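Putative uncharacterized protein PH0242 (Pyrococcus horikoshii, PDB 3VU1) is an archaeal oligosaccharyltransferase of the AglB family, represented here by its C-terminal globular domain with a bound calcium ion. Local coordinates at residues V136-Q148 with T152-C164. Residues are numbered along the deposited sequence; the frame is centred on the assembly and turned at random. Where two conformers were deposited one is given.
Sequences VNPYARIVIKVIQ and TRRIAVNIGQLEC
Ile144 and Val157 lie side by side at the apolar centre, both pointing to the same face of the sheet, with Ile144 CG1 3.9 Å from Val157 CG2. The other branch of Ile144 reaches diagonally to Ile155, two residues from Val157 and on the same face, CG2 standing 3.7 Å from Ile155 CG2; with Ile144 CG1 beside the backbone N (chi1 -58°), the two branches are split between these neighbours. Ile142 beside Ile159 extends this row, and Leu126, Thr128, Val194, Leu196 and Phe190 cover the same face. Between strands 142-148 and 153-159, pairs of backbone hydrogen bonds link Val143 with Asn158, Lys145 with Ala156 and Ile147 with Arg154; the Ala156 N to Lys145 O bond, 3.0 Å long, is nearly straight at 174°. On the other face, Ile147 packs CB over one face of the Arg154 guanidinium, while its CG1 touches Ala156 CB. That guanidinium bridges to Glu163 on the next strand, NH2 to OE1 at 3.2 Å, and bonds through NH1 to Gln149. Asn158 ND2 donates to Glu163 OE2 in the plane of its amide, so both carboxylate oxygens are engaged. The arrangement is an antiparallel beta hairpin continued into a beta meander, within the oligosaccharyltransferase insert domain.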
loop_
_atom_site.group_PDB
_atom_site.type_symbol
_atom_site.label_atom_id
_atom_site.label_comp_id
_atom_site.label_asym_id
_atom_site.label_seq_id
_atom_site.Cartn_x
_atom_site.Cartn_y
_atom_site.Cartn_z
ATOM N N VAL A 136 -8.066 23.013 17.399
ATOM C CA VAL A 136 -8.020 24.278 16.672
ATOM C C VAL A 136 -7.221 24.218 15.381
ATOM O O VAL A 136 -6.245 23.450 15.269
ATOM C CB VAL A 136 -7.414 25.440 17.527
ATOM C CG1 VAL A 136 -8.373 25.885 18.618
ATOM C CG2 VAL A 136 -6.049 25.075 18.107
ATOM N N ASN A 137 -7.672 25.033 14.422
ATOM C CA ASN A 137 -6.888 25.464 13.266
ATOM C C ASN A 137 -7.162 26.962 13.013
ATOM O O ASN A 137 -8.127 27.333 12.320
ATOM C CB ASN A 137 -7.186 24.608 12.022
ATOM C CG ASN A 137 -6.285 24.939 10.817
ATOM O OD1 ASN A 137 -5.709 26.037 10.694
ATOM N ND2 ASN A 137 -6.184 23.988 9.910
ATOM N N PRO A 138 -6.319 27.828 13.605
ATOM C CA PRO A 138 -6.379 29.265 13.429
ATOM C C PRO A 138 -6.558 29.700 11.973
ATOM O O PRO A 138 -7.489 30.463 11.688
ATOM C CB PRO A 138 -5.008 29.736 13.945
ATOM C CG PRO A 138 -4.197 28.497 14.182
ATOM C CD PRO A 138 -5.224 27.463 14.520
ATOM N N TYR A 139 -5.698 29.203 11.077
ATOM C CA TYR A 139 -5.674 29.660 9.682
ATOM C C TYR A 139 -7.005 29.410 8.976
ATOM O O TYR A 139 -7.435 30.230 8.158
ATOM C CB TYR A 139 -4.508 29.021 8.916
ATOM C CG TYR A 139 -4.297 29.478 7.472
ATOM C CD1 TYR A 139 -3.631 30.669 7.177
ATOM C CD2 TYR A 139 -4.721 28.686 6.404
ATOM C CE1 TYR A 139 -3.423 31.067 5.866
ATOM C CE2 TYR A 139 -4.508 29.070 5.093
ATOM C CZ TYR A 139 -3.853 30.254 4.828
ATOM O OH TYR A 139 -3.654 30.620 3.516
ATOM N N ALA A 140 -7.665 28.295 9.298
ATOM C CA ALA A 140 -8.991 27.980 8.734
ATOM C C ALA A 140 -10.126 28.467 9.622
ATOM O O ALA A 140 -11.287 28.282 9.282
ATOM C CB ALA A 140 -9.126 26.484 8.500
ATOM N N ARG A 141 -9.783 29.073 10.767
ATOM C CA ARG A 141 -10.752 29.598 11.755
ATOM C C ARG A 141 -11.678 28.515 12.259
ATOM O O ARG A 141 -12.896 28.694 12.288
ATOM C CB ARG A 141 -11.565 30.777 11.199
ATOM C CG ARG A 141 -10.739 32.039 10.983
ATOM C CD ARG A 141 -11.567 33.162 10.383
ATOM N NE ARG A 141 -10.716 34.108 9.656
ATOM C CZ ARG A 141 -10.609 34.178 8.327
ATOM N NH1 ARG A 141 -11.310 33.366 7.538
ATOM N NH2 ARG A 141 -9.799 35.078 7.780
ATOM N N ILE A 142 -11.089 27.388 12.648
ATOM C CA ILE A 142 -11.866 26.230 13.066
ATOM C C ILE A 142 -11.600 25.887 14.515
ATOM O O ILE A 142 -10.443 25.908 14.964
ATOM C CB ILE A 142 -11.600 24.985 12.163
ATOM C CG1 ILE A 142 -12.134 25.239 10.751
ATOM C CG2 ILE A 142 -12.244 23.738 12.746
ATOM C CD1 ILE A 142 -12.456 23.996 9.962
ATOM N N VAL A 143 -12.677 25.570 15.235
ATOM C CA VAL A 143 -12.578 25.060 16.598
ATOM C C VAL A 143 -13.537 23.904 16.744
ATOM O O VAL A 143 -14.749 24.086 16.606
ATOM C CB VAL A 143 -12.904 26.118 17.686
ATOM C CG1 VAL A 143 -12.872 25.481 19.070
ATOM C CG2 VAL A 143 -11.926 27.282 17.646
ATOM N N ILE A 144 -12.996 22.720 17.017
ATOM C CA ILE A 144 -13.825 21.551 17.280
ATOM C C ILE A 144 -13.829 21.268 18.781
ATOM O O ILE A 144 -12.769 21.237 19.428
ATOM C CB ILE A 144 -13.331 20.306 16.521
ATOM C CG1 ILE A 144 -13.307 20.555 15.007
ATOM C CG2 ILE A 144 -14.209 19.109 16.838
ATOM C CD1 ILE A 144 -12.350 19.628 14.278
ATOM N N LYS A 145 -15.023 21.075 19.333
ATOM C CA LYS A 145 -15.182 20.798 20.762
ATOM C C LYS A 145 -16.318 19.826 21.031
ATOM O O LYS A 145 -17.231 19.677 20.211
ATOM C CB LYS A 145 -15.373 22.098 21.561
ATOM C CG LYS A 145 -16.646 22.858 21.256
ATOM C CD LYS A 145 -16.365 24.347 21.088
ATOM C CE LYS A 145 -16.121 25.084 22.399
ATOM N NZ LYS A 145 -15.495 26.420 22.144
ATOM N N VAL A 146 -16.245 19.155 22.179
ATOM C CA VAL A 146 -17.344 18.316 22.641
ATOM C C VAL A 146 -18.264 19.153 23.527
ATOM O O VAL A 146 -17.808 19.821 24.450
ATOM C CB VAL A 146 -16.843 17.108 23.434
ATOM C CG1 VAL A 146 -17.899 16.016 23.423
ATOM C CG2 VAL A 146 -15.535 16.593 22.856
ATOM N N ILE A 147 -19.555 19.137 23.217
ATOM C CA ILE A 147 -20.567 19.814 24.020
ATOM C C ILE A 147 -21.390 18.739 24.735
ATOM O O ILE A 147 -21.666 17.680 24.157
ATOM C CB ILE A 147 -21.502 20.696 23.137
ATOM C CG1 ILE A 147 -20.708 21.628 22.194
ATOM C CG2 ILE A 147 -22.519 21.470 23.976
ATOM C CD1 ILE A 147 -19.837 22.672 22.861
ATOM N N GLN A 148 -21.752 18.991 25.995
ATOM C CA GLN A 148 -22.743 18.157 26.692
ATOM C C GLN A 148 -24.052 18.913 26.837
ATOM O O GLN A 148 -24.103 19.942 27.496
ATOM C CB GLN A 148 -22.240 17.696 28.058
ATOM C CG GLN A 148 -20.953 16.885 27.998
ATOM C CD GLN A 148 -21.022 15.619 28.829
ATOM O OE1 GLN A 148 -20.036 15.222 29.465
ATOM N NE2 GLN A 148 -22.194 14.972 28.827
ATOM N N THR A 152 -26.665 14.189 26.944
ATOM C CA THR A 152 -25.967 13.615 25.786
ATOM C C THR A 152 -24.725 14.409 25.302
ATOM O O THR A 152 -24.540 15.573 25.663
ATOM C CB THR A 152 -26.977 13.362 24.623
ATOM O OG1 THR A 152 -26.477 12.346 23.744
ATOM C CG2 THR A 152 -27.295 14.646 23.841
ATOM N N ARG A 153 -23.888 13.741 24.501
ATOM C CA ARG A 153 -22.692 14.311 23.862
ATOM C C ARG A 153 -22.931 14.638 22.385
ATOM O O ARG A 153 -23.662 13.944 21.677
ATOM C CB ARG A 153 -21.551 13.299 23.910
ATOM C CG ARG A 153 -21.061 12.941 25.296
ATOM C CD ARG A 153 -19.746 13.638 25.583
ATOM N NE ARG A 153 -18.882 12.824 26.430
ATOM C CZ ARG A 153 -18.275 11.701 26.041
ATOM N NH1 ARG A 153 -18.436 11.229 24.808
ATOM N NH2 ARG A 153 -17.504 11.034 26.894
ATOM N N ARG A 154 -22.288 15.689 21.906
ATOM C CA ARG A 154 -22.291 15.969 20.477
ATOM C C ARG A 154 -20.979 16.664 20.061
ATOM O O ARG A 154 -20.263 17.245 20.897
ATOM C CB ARG A 154 -23.549 16.755 20.059
ATOM C CG ARG A 154 -23.433 18.257 20.279
ATOM C CD ARG A 154 -24.633 19.066 19.795
ATOM N NE ARG A 154 -24.279 20.483 19.819
ATOM C CZ ARG A 154 -24.463 21.294 20.856
ATOM N NH1 ARG A 154 -25.042 20.846 21.967
ATOM N NH2 ARG A 154 -24.077 22.562 20.779
ATOM N N ILE A 155 -20.643 16.582 18.775
ATOM C CA ILE A 155 -19.463 17.274 18.312
ATOM C C ILE A 155 -19.897 18.558 17.639
ATOM O O ILE A 155 -20.785 18.553 16.807
ATOM C CB ILE A 155 -18.566 16.383 17.414
ATOM C CG1 ILE A 155 -18.107 15.131 18.175
ATOM C CG2 ILE A 155 -17.357 17.153 16.870
ATOM C CD1 ILE A 155 -17.261 15.406 19.396
ATOM N N ALA A 156 -19.286 19.666 18.036
ATOM C CA ALA A 156 -19.535 20.937 17.380
ATOM C C ALA A 156 -18.287 21.418 16.640
ATOM O O ALA A 156 -17.213 21.549 17.226
ATOM C CB ALA A 156 -19.993 21.981 18.390
ATOM N N VAL A 157 -18.441 21.682 15.348
ATOM C CA VAL A 157 -17.372 22.250 14.551
ATOM C C VAL A 157 -17.792 23.666 14.242
ATOM O O VAL A 157 -18.805 23.882 13.583
ATOM C CB VAL A 157 -17.155 21.460 13.240
ATOM C CG1 VAL A 157 -16.046 22.091 12.399
ATOM C CG2 VAL A 157 -16.843 19.993 13.529
ATOM N N ASN A 158 -17.023 24.629 14.746
ATOM C CA ASN A 158 -17.276 26.049 14.492
ATOM C C ASN A 158 -16.324 26.552 13.446
ATOM O O ASN A 158 -15.092 26.417 13.584
ATOM C CB ASN A 158 -17.124 26.885 15.765
ATOM C CG ASN A 158 -17.985 26.375 16.904
ATOM O OD1 ASN A 158 -17.483 26.081 17.985
ATOM N ND2 ASN A 158 -19.284 26.246 16.664
ATOM N N ILE A 159 -16.903 27.109 12.390
ATOM C CA ILE A 159 -16.141 27.640 11.274
ATOM C C ILE A 159 -16.609 29.063 11.107
ATOM O O ILE A 159 -17.679 29.306 10.539
ATOM C CB ILE A 159 -16.411 26.840 9.982
ATOM C CG1 ILE A 159 -16.325 25.331 10.265
ATOM C CG2 ILE A 159 -15.455 27.277 8.871
ATOM C CD1 ILE A 159 -16.558 24.443 9.060
ATOM N N GLY A 160 -15.823 30.005 11.618
ATOM C CA GLY A 160 -16.295 31.384 11.775
ATOM C C GLY A 160 -17.514 31.416 12.691
ATOM O O GLY A 160 -17.549 30.753 13.739
ATOM N N GLN A 161 -18.543 32.147 12.282
ATOM C CA GLN A 161 -19.714 32.349 13.146
ATOM C C GLN A 161 -20.698 31.166 13.153
ATOM O O GLN A 161 -21.494 31.036 14.085
ATOM C CB GLN A 161 -20.429 33.672 12.822
ATOM C CG GLN A 161 -19.497 34.865 12.602
ATOM C CD GLN A 161 -19.044 35.039 11.145
ATOM O OE1 GLN A 161 -18.582 36.120 10.758
ATOM N NE2 GLN A 161 -19.174 33.982 10.329
ATOM N N LEU A 162 -20.626 30.302 12.142
ATOM C CA LEU A 162 -21.539 29.149 12.032
ATOM C C LEU A 162 -21.013 27.912 12.739
ATOM O O LEU A 162 -19.815 27.653 12.757
ATOM C CB LEU A 162 -21.936 28.846 10.563
ATOM C CG LEU A 162 -20.967 28.977 9.353
ATOM C CD1 LEU A 162 -21.555 28.314 8.109
ATOM C CD2 LEU A 162 -20.516 30.410 9.015
ATOM N N GLU A 163 -21.912 27.182 13.378
ATOM C CA GLU A 163 -21.560 25.945 14.057
ATOM C C GLU A 163 -22.082 24.765 13.249
ATOM O O GLU A 163 -23.182 24.827 12.691
ATOM C CB GLU A 163 -22.158 25.924 15.451
ATOM C CG GLU A 163 -22.623 24.548 15.911
ATOM C CD GLU A 163 -22.737 24.431 17.417
ATOM O OE1 GLU A 163 -23.658 23.713 17.876
ATOM O OE2 GLU A 163 -21.904 25.046 18.136
ATOM N N CYS A 164 -21.302 23.686 13.187
ATOM C CA CYS A 164 -21.643 22.582 12.292
ATOM C C CYS A 164 -21.626 21.205 12.953
ATOM O O CYS A 164 -20.816 20.928 13.844
ATOM C CB CYS A 164 -20.775 22.630 11.029
ATOM S SG CYS A 164 -20.881 24.202 10.104
#